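Long-range contacts in rhodanese-like domain-containing protein (Rhodopseudomonas palustris, PDB 2HHG), which is of uncharacterised function but probably acts as a sulfurtransferase of the rhodanese family, moving sulfur from a donor such as thiosulfate to an acceptor: residues Lys88-Ser99 against Leu111-Gly122; Val40-Pro48 against Lys56-Arg65. All coordinates share one frame; numbering follows the deposited sequence.

Both contacts join neighbouring strands of one parallel sheet, each across a beta-alpha-beta unit, and their centres lie about 9 Å apart. Strand 88-92 of contact 1 runs beside strand 40-44 of contact 2, where Val-43 N donates to Val-90 O at 2.8 Å. Side chains cross the same border: Tyr-92 OH comes within 2.7 Å of Asp-44 OD2, Phe-121 forms a cation-pi pair with Arg-46, and Ile-45 CD1 packs 3.5 Å from Ser-99 CA. The phosphate sits in the probable active-site loop of contact 1, whose Arg-98 also pairs with Glu-50 on the helix that connects the segments of contact 2. The bound sodium ion lies apart, about 6 Å from the His-116 side chain.

Contact 1: Lys88-Ser99 against Leu111-Gly122; sequences KFVFYCAGGLRS and LKPVAHIEGGFG. With PO4 (phosphate ion), chain B.
Glycine passes glycine with almost nothing between them where Gly-95 and Gly-96 meet Gly-119 and Gly-120: the CA atoms of Gly-95 and Gly-120 are 4.1 Å apart, and a CB on Gly-120 would run into Gly-95 N. Lys88-Ser99 and Leu111-Gly122 are the two ends of a beta-alpha-beta unit in the rhodanese fold, and the glycines bring the second end hard against the loop Cys93-Ser99, which resembles the active-site loop of rhodaneses.

Strands 88-92 and 114-117 run parallel with a crossing angle of -30°, laced by alternating backbone bonds such as Phe-91 N to Ala-115 O. The lacing resumes past the strands, where Phe-121 N and Gly-122 N, in helix 120-126, donate to Cys-93 O and Ala-94 O. On one face of the sheet Leu-111 lays its CD2 methyl over the Phe-89 ring, 4.1 Å from the centroid, a CH-pi contact; the same methyl reaches the edge of Phe-91, so one branched side chain serves two rings. On the opposite face Val-90 CG1 meets Ile-117 CG1 at 3.6 Å, two beta-branched residues crossing at about a right angle. Tyr-92 and Phe-121 lie side by side, while the Tyr-92 hydroxyl is taken up by Ile-57 N and Ser-60 OG.

The loop wraps a phosphate, probably from the crystallisation liquor. Leu-97 N and Arg-98 N donate to it, and Arg-98, bent at chi3 (-70°), brings NE and NH2 edge-on to O2 and O4. Cys-93 SG, where rhodaneses carry their catalytic cysteine, faces this anion. Behind the loop a water accepts from Cys-93 N, hydrogen-bonds Ser-99 OG and donates to Ile-117 O at 2.7 Å.

Contact 2: Val40-Pro48 against Lys56-Arg65; sequences VVIVDIRDP and KIPGSFSCTR
Backbone bonds tie Val40-Pro48 to Lys56-Arg65 as parallel neighbours at the edge of the rhodanese sheet, the ends of a beta-alpha-beta unit joined through helix 48-54. Phe-61 N donates nearly straight to Ile-42 O at 2.8 Å, Phe-61 O receives Asp-44 N, and Asp-44 O receives Cys-63 N; Arg-65 N to Ile-45 O carries the pairing beyond the short strand 61-62.

The apolar contacts are light. Val-43 CG1 meets Cys-63 CB at 4.2 Å on the face it shares with Phe-61, and Ile-42 CD1 touches Ile-57 CG2. Ile-45 and Arg-65 lie side by side, with CD1 of the isoleucine against the aliphatic CB of the arginine. The branched Ile-45 suits its place against Ser-99 and Ala-102 of helix 97-109.

Polar side chains gather on the face of Asp-44. With its CG anti to the backbone N (chi1 -171°), the carboxylate swings beside Arg-46, which grips it side-on in a two-pronged salt bridge, NE to OD1 and NH2 to OD2, the second at 2.7 Å. OD1 also accepts Arg-46 N, closing an Asx turn. The edge of the guanidinium abuts Lys-56, NH2 standing 3.5 Å from its CA, and NH2 reaches Gly-55 O as well. Replacing Asp-44 with alanine would probably cost Arg-46 its salt-bridge partner and loosen its guanidinium, though Gly-55 O would remain, and would leave the Asx turn without its acceptor.

Waters finish the seam. One donates to both Asp-44 OD2 and Ser-60 OG; another donates to Asp-44 O and Arg-46 O and accepts from Ser-62 OG. With arginine, a backbone amide and water all turned to Asp-44, its negative charge is probably stabilised, and the carboxylate fixes the chain where strand 40-44 gives way to the loop.

Contact 1: Lys88-Ser99 against Leu111-Gly122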
loop_
_atom_site.group_PDB
_atom_site.type_symbol
_atom_site.label_atom_id
_atom_site.label_comp_id
_atom_site.label_asym_id
_atom_site.label_seq_id
_atom_site.Cartn_x
_atom_site.Cartn_y
_atom_site.Cartn_z
ATOM N N LYS A 88 9.718 7.276 3.870
ATOM C CA LYS A 88 8.265 7.242 3.775
ATOM C C LYS A 88 7.836 6.016 2.961
ATOM O O LYS A 88 8.365 5.765 1.878
ATOM C CB LYS A 88 7.716 8.531 3.146
ATOM C CG LYS A 88 6.190 8.523 2.986
ATOM C CD LYS A 88 5.606 9.864 2.545
ATOM C CE LYS A 88 5.399 10.798 3.730
ATOM N NZ LYS A 88 4.574 11.992 3.387
ATOM N N PHE A 89 6.873 5.267 3.494
ATOM C CA PHE A 89 6.360 4.063 2.842
ATOM C C PHE A 89 5.014 4.349 2.220
ATOM O O PHE A 89 4.059 4.700 2.917
ATOM C CB PHE A 89 6.293 2.900 3.834
ATOM C CG PHE A 89 7.641 2.430 4.262
ATOM C CD1 PHE A 89 8.260 1.372 3.615
ATOM C CD2 PHE A 89 8.330 3.087 5.279
ATOM C CE1 PHE A 89 9.531 0.960 3.987
ATOM C CE2 PHE A 89 9.600 2.680 5.662
ATOM C CZ PHE A 89 10.202 1.612 5.008
ATOM N N VAL A 90 4.962 4.232 0.898
ATOM C CA VAL A 90 3.770 4.508 0.122
ATOM C C VAL A 90 3.231 3.182 -0.404
ATOM O O VAL A 90 3.848 2.555 -1.265
ATOM C CB VAL A 90 4.089 5.466 -1.044
ATOM C CG1 VAL A 90 2.854 5.698 -1.912
ATOM C CG2 VAL A 90 4.655 6.775 -0.522
ATOM N N PHE A 91 2.075 2.761 0.109
ATOM C CA PHE A 91 1.492 1.470 -0.252
ATOM C C PHE A 91 0.524 1.636 -1.398
ATOM O O PHE A 91 -0.176 2.640 -1.478
ATOM C CB PHE A 91 0.767 0.866 0.957
ATOM C CG PHE A 91 1.677 0.566 2.112
ATOM C CD1 PHE A 91 2.312 -0.667 2.209
ATOM C CD2 PHE A 91 1.922 1.525 3.096
ATOM C CE1 PHE A 91 3.173 -0.941 3.265
ATOM C CE2 PHE A 91 2.779 1.256 4.153
ATOM C CZ PHE A 91 3.403 0.019 4.239
ATOM N N TYR A 92 0.477 0.655 -2.292
ATOM C CA TYR A 92 -0.547 0.679 -3.335
ATOM C C TYR A 92 -1.087 -0.698 -3.662
ATOM O O TYR A 92 -0.401 -1.707 -3.526
ATOM C CB TYR A 92 -0.075 1.405 -4.602
ATOM C CG TYR A 92 0.838 0.618 -5.511
ATOM C CD1 TYR A 92 0.338 -0.035 -6.635
ATOM C CD2 TYR A 92 2.207 0.564 -5.273
ATOM C CE1 TYR A 92 1.180 -0.751 -7.486
ATOM C CE2 TYR A 92 3.057 -0.141 -6.125
ATOM C CZ TYR A 92 2.535 -0.783 -7.231
ATOM O OH TYR A 92 3.377 -1.470 -8.081
ATOM N N CYS A 93 -2.342 -0.710 -4.087
ATOM C CA CYS A 93 -3.011 -1.929 -4.509
ATOM C C CYS A 93 -3.681 -1.631 -5.850
ATOM O O CYS A 93 -3.279 -0.690 -6.537
ATOM C CB CYS A 93 -4.018 -2.393 -3.446
ATOM S SG CYS A 93 -5.319 -1.180 -3.044
ATOM N N ALA A 94 -4.687 -2.412 -6.241
ATOM C CA ALA A 94 -5.346 -2.187 -7.532
ATOM C C ALA A 94 -6.266 -0.966 -7.570
ATOM O O ALA A 94 -6.314 -0.258 -8.583
ATOM C CB ALA A 94 -6.102 -3.441 -7.980
ATOM N N GLY A 95 -6.987 -0.711 -6.484
ATOM C CA GLY A 95 -8.008 0.337 -6.476
ATOM C C GLY A 95 -7.981 1.295 -5.302
ATOM O O GLY A 95 -8.820 2.192 -5.216
ATOM N N GLY A 96 -7.021 1.117 -4.400
ATOM C CA GLY A 96 -6.845 2.033 -3.275
ATOM C C GLY A 96 -7.387 1.561 -1.935
ATOM O O GLY A 96 -7.088 2.158 -0.900
ATOM N N LEU A 97 -8.161 0.478 -1.926
ATOM C CA LEU A 97 -8.844 0.059 -0.699
ATOM C C LEU A 97 -7.963 -0.786 0.217
ATOM O O LEU A 97 -7.745 -0.412 1.368
ATOM C CB LEU A 97 -10.182 -0.625 -1.004
ATOM C CG LEU A 97 -11.160 0.172 -1.881
ATOM C CD1 LEU A 97 -12.502 -0.535 -1.978
ATOM C CD2 LEU A 97 -11.354 1.610 -1.397
ATOM N N ARG A 98 -7.445 -1.908 -0.286
ATOM C CA ARG A 98 -6.517 -2.737 0.490
ATOM C C ARG A 98 -5.355 -1.903 1.001
ATOM O O ARG A 98 -4.883 -2.097 2.120
ATOM C CB ARG A 98 -5.965 -3.898 -0.343
ATOM C CG ARG A 98 -6.868 -5.108 -0.449
ATOM C CD ARG A 98 -6.326 -6.092 -1.478
ATOM N NE ARG A 98 -6.455 -5.554 -2.830
ATOM C CZ ARG A 98 -5.849 -6.025 -3.917
ATOM N NH1 ARG A 98 -5.001 -7.043 -3.844
ATOM N NH2 ARG A 98 -6.079 -5.444 -5.089
ATOM N N SER A 99 -4.875 -0.985 0.167
ATOM C CA SER A 99 -3.711 -0.191 0.549
ATOM C C SER A 99 -3.999 0.804 1.665
ATOM O O SER A 99 -3.099 1.138 2.435
ATOM C CB SER A 99 -3.076 0.497 -0.656
ATOM O OG SER A 99 -4.013 1.293 -1.342
ATOM N N LEU A 111 5.287 1.989 12.043
ATOM C CA LEU A 111 5.946 2.440 10.813
ATOM C C LEU A 111 5.519 3.879 10.524
ATOM O O LEU A 111 4.335 4.194 10.600
ATOM C CB LEU A 111 5.594 1.537 9.629
ATOM C CG LEU A 111 6.581 1.538 8.452
ATOM C CD1 LEU A 111 7.864 0.826 8.821
ATOM C CD2 LEU A 111 5.981 0.887 7.214
ATOM N N LYS A 112 6.479 4.742 10.203
ATOM C CA LYS A 112 6.209 6.179 10.040
ATOM C C LYS A 112 7.265 6.803 9.144
ATOM O O LYS A 112 8.441 6.495 9.295
ATOM C CB LYS A 112 6.305 6.909 11.387
ATOM C CG LYS A 112 5.222 6.675 12.402
ATOM C CD LYS A 112 5.525 7.489 13.657
ATOM C CE LYS A 112 4.683 7.064 14.846
ATOM N NZ LYS A 112 4.962 5.664 15.257
ATOM N N PRO A 113 6.871 7.716 8.240
ATOM C CA PRO A 113 5.516 8.057 7.831
ATOM C C PRO A 113 5.018 7.106 6.745
ATOM O O PRO A 113 5.827 6.549 6.000
ATOM C CB PRO A 113 5.677 9.473 7.277
ATOM C CG PRO A 113 7.060 9.503 6.736
ATOM C CD PRO A 113 7.879 8.543 7.549
ATOM N N VAL A 114 3.703 6.922 6.665
ATOM C CA VAL A 114 3.127 6.058 5.643
ATOM C C VAL A 114 2.064 6.800 4.851
ATOM O O VAL A 114 1.505 7.809 5.316
ATOM C CB VAL A 114 2.517 4.744 6.219
ATOM C CG1 VAL A 114 3.528 3.982 7.064
ATOM C CG2 VAL A 114 1.273 5.018 7.028
ATOM N N ALA A 115 1.775 6.284 3.663
ATOM C CA ALA A 115 0.726 6.820 2.822
ATOM C C ALA A 115 0.235 5.725 1.903
ATOM O O ALA A 115 0.836 4.653 1.822
ATOM C CB ALA A 115 1.246 8.000 2.017
ATOM N N HIS A 116 -0.857 5.987 1.206
ATOM C CA HIS A 116 -1.262 5.112 0.121
ATOM C C HIS A 116 -1.681 5.954 -1.080
ATOM O O HIS A 116 -1.896 7.162 -0.950
ATOM C CB HIS A 116 -2.328 4.100 0.568
ATOM C CG HIS A 116 -3.732 4.599 0.482
ATOM N ND1 HIS A 116 -4.178 5.736 1.121
ATOM C CD2 HIS A 116 -4.803 4.083 -0.161
ATOM C CE1 HIS A 116 -5.462 5.907 0.859
ATOM N NE2 HIS A 116 -5.863 4.918 0.082
ATOM N N ILE A 117 -1.747 5.320 -2.247
ATOM C CA ILE A 117 -2.038 6.028 -3.489
ATOM C C ILE A 117 -3.536 5.998 -3.790
ATOM O O ILE A 117 -4.126 4.934 -3.981
ATOM C CB ILE A 117 -1.245 5.438 -4.681
ATOM C CG1 ILE A 117 0.262 5.456 -4.390
ATOM C CG2 ILE A 117 -1.567 6.203 -5.978
ATOM C CD1 ILE A 117 1.148 4.921 -5.513
ATOM N N GLU A 118 -4.141 7.181 -3.844
ATOM C CA GLU A 118 -5.553 7.300 -4.183
ATOM C C GLU A 118 -5.869 6.590 -5.498
ATOM O O GLU A 118 -5.199 6.804 -6.507
ATOM C CB GLU A 118 -5.959 8.772 -4.268
ATOM C CG GLU A 118 -7.472 9.001 -4.310
ATOM C CD GLU A 118 -7.866 10.452 -4.071
ATOM O OE1 GLU A 118 -7.023 11.349 -4.284
ATOM O OE2 GLU A 118 -9.030 10.694 -3.676
ATOM N N GLY A 119 -6.877 5.725 -5.456
ATOM C CA GLY A 119 -7.341 5.005 -6.632
ATOM C C GLY A 119 -6.453 3.865 -7.096
ATOM O O GLY A 119 -6.759 3.207 -8.081
ATOM N N GLY A 120 -5.341 3.632 -6.401
ATOM C CA GLY A 120 -4.482 2.489 -6.691
ATOM C C GLY A 120 -3.824 2.499 -8.059
ATOM O O GLY A 120 -3.731 3.542 -8.726
ATOM N N PHE A 121 -3.374 1.323 -8.473
ATOM C CA PHE A 121 -2.714 1.161 -9.750
ATOM C C PHE A 121 -3.661 1.433 -10.917
ATOM O O PHE A 121 -3.222 1.880 -11.974
ATOM C CB PHE A 121 -2.106 -0.236 -9.865
ATOM C CG PHE A 121 -1.147 -0.377 -11.006
ATOM C CD1 PHE A 121 0.052 0.332 -11.015
ATOM C CD2 PHE A 121 -1.439 -1.208 -12.077
ATOM C CE1 PHE A 121 0.948 0.207 -12.081
ATOM C CE2 PHE A 121 -0.548 -1.336 -13.141
ATOM C CZ PHE A 121 0.645 -0.633 -13.137
ATOM N N GLY A 122 -4.954 1.175 -10.727
ATOM C CA GLY A 122 -5.958 1.488 -11.748
ATOM C C GLY A 122 -5.949 2.964 -12.119
ATOM O O GLY A 122 -5.904 3.320 -13.307
HETATM P P PO4 B . -8.772 -2.785 -4.005
HETATM O O1 PO4 B . -9.001 -1.310 -3.978
HETATM O O2 PO4 B . -8.233 -3.261 -2.695
HETATM O O3 PO4 B . -10.119 -3.442 -4.268
HETATM O O4 PO4 B . -7.832 -3.155 -5.118
HETATM O O HOH W 1 -3.200 2.427 -3.707
#

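Contact 2: Val40-Pro48 against Lys56-Arg65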
loop_
_atom_site.group_PDB
_atom_site.type_symbol
_atom_site.label_atom_id
_atom_site.label_comp_id
_atom_site.label_asym_id
_atom_site.label_seq_id
_atom_site.Cartn_x
_atom_site.Cartn_y
_atom_site.Cartn_z
ATOM N N VAL A 40 11.838 7.399 -0.186
ATOM C CA VAL A 40 10.510 6.799 -0.307
ATOM C C VAL A 40 10.680 5.346 -0.742
ATOM O O VAL A 40 11.555 5.033 -1.557
ATOM C CB VAL A 40 9.613 7.573 -1.331
ATOM C CG1 VAL A 40 8.313 6.820 -1.623
ATOM C CG2 VAL A 40 9.301 8.984 -0.829
ATOM N N VAL A 41 9.865 4.466 -0.164
ATOM C CA VAL A 41 9.738 3.095 -0.633
ATOM C C VAL A 41 8.284 2.917 -1.052
ATOM O O VAL A 41 7.367 3.113 -0.240
ATOM C CB VAL A 41 10.103 2.064 0.462
ATOM C CG1 VAL A 41 9.890 0.639 -0.047
ATOM C CG2 VAL A 41 11.538 2.252 0.932
ATOM N N ILE A 42 8.080 2.573 -2.320
ATOM C CA ILE A 42 6.746 2.305 -2.837
ATOM C C ILE A 42 6.515 0.804 -2.751
ATOM O O ILE A 42 7.270 0.026 -3.318
ATOM C CB ILE A 42 6.570 2.843 -4.277
ATOM C CG1 ILE A 42 6.816 4.365 -4.310
ATOM C CG2 ILE A 42 5.182 2.519 -4.798
ATOM C CD1 ILE A 42 6.803 4.996 -5.697
ATOM N N VAL A 43 5.479 0.423 -2.012
ATOM C CA VAL A 43 5.205 -0.973 -1.685
ATOM C C VAL A 43 3.938 -1.443 -2.393
ATOM O O VAL A 43 2.854 -0.926 -2.141
ATOM C CB VAL A 43 5.050 -1.182 -0.158
ATOM C CG1 VAL A 43 4.788 -2.648 0.158
ATOM C CG2 VAL A 43 6.294 -0.680 0.584
ATOM N N ASP A 44 4.099 -2.413 -3.288
ATOM C CA ASP A 44 2.995 -3.027 -4.017
ATOM C C ASP A 44 2.468 -4.196 -3.199
ATOM O O ASP A 44 3.183 -5.163 -2.983
ATOM C CB ASP A 44 3.549 -3.536 -5.350
ATOM C CG ASP A 44 2.480 -4.005 -6.327
ATOM O OD1 ASP A 44 1.346 -4.331 -5.930
ATOM O OD2 ASP A 44 2.824 -4.063 -7.531
ATOM N N ILE A 45 1.220 -4.106 -2.756
ATOM C CA ILE A 45 0.659 -5.138 -1.887
ATOM C C ILE A 45 -0.270 -6.115 -2.613
ATOM O O ILE A 45 -0.916 -6.955 -1.973
ATOM C CB ILE A 45 -0.041 -4.531 -0.659
ATOM C CG1 ILE A 45 -1.325 -3.797 -1.069
ATOM C CG2 ILE A 45 0.933 -3.645 0.114
ATOM C CD1 ILE A 45 -2.126 -3.249 0.085
ATOM N N ARG A 46 -0.313 -6.025 -3.942
ATOM C CA ARG A 46 -1.188 -6.878 -4.748
ATOM C C ARG A 46 -0.754 -8.337 -4.785
ATOM O O ARG A 46 0.401 -8.674 -4.543
ATOM C CB ARG A 46 -1.277 -6.344 -6.176
ATOM C CG ARG A 46 -1.997 -5.005 -6.274
ATOM C CD ARG A 46 -1.972 -4.468 -7.682
ATOM N NE ARG A 46 -0.602 -4.213 -8.100
ATOM C CZ ARG A 46 -0.202 -4.094 -9.360
ATOM N NH1 ARG A 46 -1.075 -4.183 -10.354
ATOM N NH2 ARG A 46 1.075 -3.867 -9.616
ATOM N N ASP A 47 -1.713 -9.198 -5.101
ATOM C CA ASP A 47 -1.430 -10.587 -5.399
ATOM C C ASP A 47 -0.543 -10.628 -6.658
ATOM O O ASP A 47 -0.726 -9.815 -7.576
ATOM C CB ASP A 47 -2.760 -11.314 -5.618
ATOM C CG ASP A 47 -2.593 -12.792 -5.896
ATOM O OD1 ASP A 47 -2.204 -13.159 -7.022
ATOM O OD2 ASP A 47 -2.874 -13.606 -4.991
ATOM N N PRO A 48 0.430 -11.557 -6.713
ATOM C CA PRO A 48 1.330 -11.622 -7.872
ATOM C C PRO A 48 0.610 -11.816 -9.211
ATOM O O PRO A 48 1.135 -11.422 -10.257
ATOM C CB PRO A 48 2.216 -12.838 -7.558
ATOM C CG PRO A 48 1.431 -13.638 -6.570
ATOM C CD PRO A 48 0.752 -12.609 -5.733
ATOM N N LYS A 56 3.323 -3.086 -13.000
ATOM C CA LYS A 56 3.604 -2.500 -11.694
ATOM C C LYS A 56 4.288 -1.139 -11.810
ATOM O O LYS A 56 4.745 -0.728 -12.890
ATOM C CB LYS A 56 4.488 -3.451 -10.879
ATOM C CG LYS A 56 5.876 -3.676 -11.464
ATOM C CD LYS A 56 6.645 -4.674 -10.630
ATOM C CE LYS A 56 7.914 -5.103 -11.334
ATOM N NZ LYS A 56 8.694 -6.068 -10.518
ATOM N N ILE A 57 4.366 -0.438 -10.686
ATOM C CA ILE A 57 5.113 0.804 -10.613
ATOM C C ILE A 57 6.605 0.454 -10.599
ATOM O O ILE A 57 7.042 -0.351 -9.781
ATOM C CB ILE A 57 4.696 1.607 -9.367
ATOM C CG1 ILE A 57 3.232 2.041 -9.505
ATOM C CG2 ILE A 57 5.606 2.807 -9.176
ATOM C CD1 ILE A 57 2.660 2.767 -8.295
ATOM N N PRO A 58 7.390 1.024 -11.535
ATOM C CA PRO A 58 8.810 0.687 -11.591
ATOM C C PRO A 58 9.527 0.934 -10.273
ATOM O O PRO A 58 9.326 1.962 -9.625
ATOM C CB PRO A 58 9.345 1.611 -12.694
ATOM C CG PRO A 58 8.166 1.877 -13.561
ATOM C CD PRO A 58 7.013 1.964 -12.606
ATOM N N GLY A 59 10.336 -0.033 -9.871
ATOM C CA GLY A 59 11.133 0.107 -8.667
ATOM C C GLY A 59 10.370 -0.173 -7.383
ATOM O O GLY A 59 10.936 -0.060 -6.299
ATOM N N SER A 60 9.091 -0.537 -7.490
ATOM C CA SER A 60 8.304 -0.857 -6.298
ATOM C C SER A 60 8.761 -2.164 -5.658
ATOM O O SER A 60 9.320 -3.037 -6.325
ATOM C CB SER A 60 6.812 -0.910 -6.625
ATOM O OG SER A 60 6.537 -1.926 -7.561
ATOM N N PHE A 61 8.517 -2.275 -4.357
ATOM C CA PHE A 61 8.842 -3.460 -3.588
ATOM C C PHE A 61 7.563 -4.260 -3.354
ATOM O O PHE A 61 6.571 -3.722 -2.854
ATOM C CB PHE A 61 9.484 -3.048 -2.259
ATOM C CG PHE A 61 9.863 -4.209 -1.382
ATOM C CD1 PHE A 61 10.998 -4.962 -1.664
ATOM C CD2 PHE A 61 9.085 -4.555 -0.279
ATOM C CE1 PHE A 61 11.347 -6.048 -0.863
ATOM C CE2 PHE A 61 9.436 -5.644 0.532
ATOM C CZ PHE A 61 10.565 -6.388 0.234
ATOM N N SER A 62 7.576 -5.538 -3.721
ATOM C CA SER A 62 6.393 -6.384 -3.577
ATOM C C SER A 62 6.337 -7.038 -2.211
ATOM O O SER A 62 7.222 -7.804 -1.842
ATOM C CB SER A 62 6.351 -7.465 -4.666
ATOM O OG SER A 62 5.369 -8.460 -4.389
ATOM N N CYS A 63 5.278 -6.733 -1.475
ATOM C CA CYS A 63 4.964 -7.445 -0.247
ATOM C C CYS A 63 3.460 -7.579 -0.203
ATOM O O CYS A 63 2.749 -6.588 -0.048
ATOM C CB CYS A 63 5.454 -6.705 1.004
ATOM S SG CYS A 63 5.025 -7.574 2.542
ATOM N N THR A 64 2.965 -8.798 -0.374
ATOM C CA THR A 64 1.515 -8.986 -0.379
ATOM C C THR A 64 0.923 -8.534 0.958
ATOM O O THR A 64 1.566 -8.632 2.009
ATOM C CB THR A 64 1.095 -10.431 -0.699
ATOM O OG1 THR A 64 1.560 -11.311 0.333
ATOM C CG2 THR A 64 1.640 -10.882 -2.054
ATOM N N ARG A 65 -0.296 -8.014 0.914
ATOM C CA ARG A 65 -0.889 -7.445 2.109
ATOM C C ARG A 65 -0.915 -8.453 3.256
ATOM O O ARG A 65 -0.654 -8.097 4.407
ATOM C CB ARG A 65 -2.286 -6.893 1.830
ATOM C CG ARG A 65 -2.969 -6.382 3.085
ATOM C CD ARG A 65 -4.265 -5.602 2.832
ATOM N NE ARG A 65 -4.888 -5.371 4.138
ATOM C CZ ARG A 65 -5.980 -5.978 4.595
ATOM N NH1 ARG A 65 -6.699 -6.779 3.820
ATOM N NH2 ARG A 65 -6.386 -5.743 5.835
HETATM O O HOH W 2 10.158 2.232 -4.314
HETATM O O HOH W 3 2.879 -7.824 -3.765
HETATM O O HOH W 4 5.566 -4.898 -7.508
#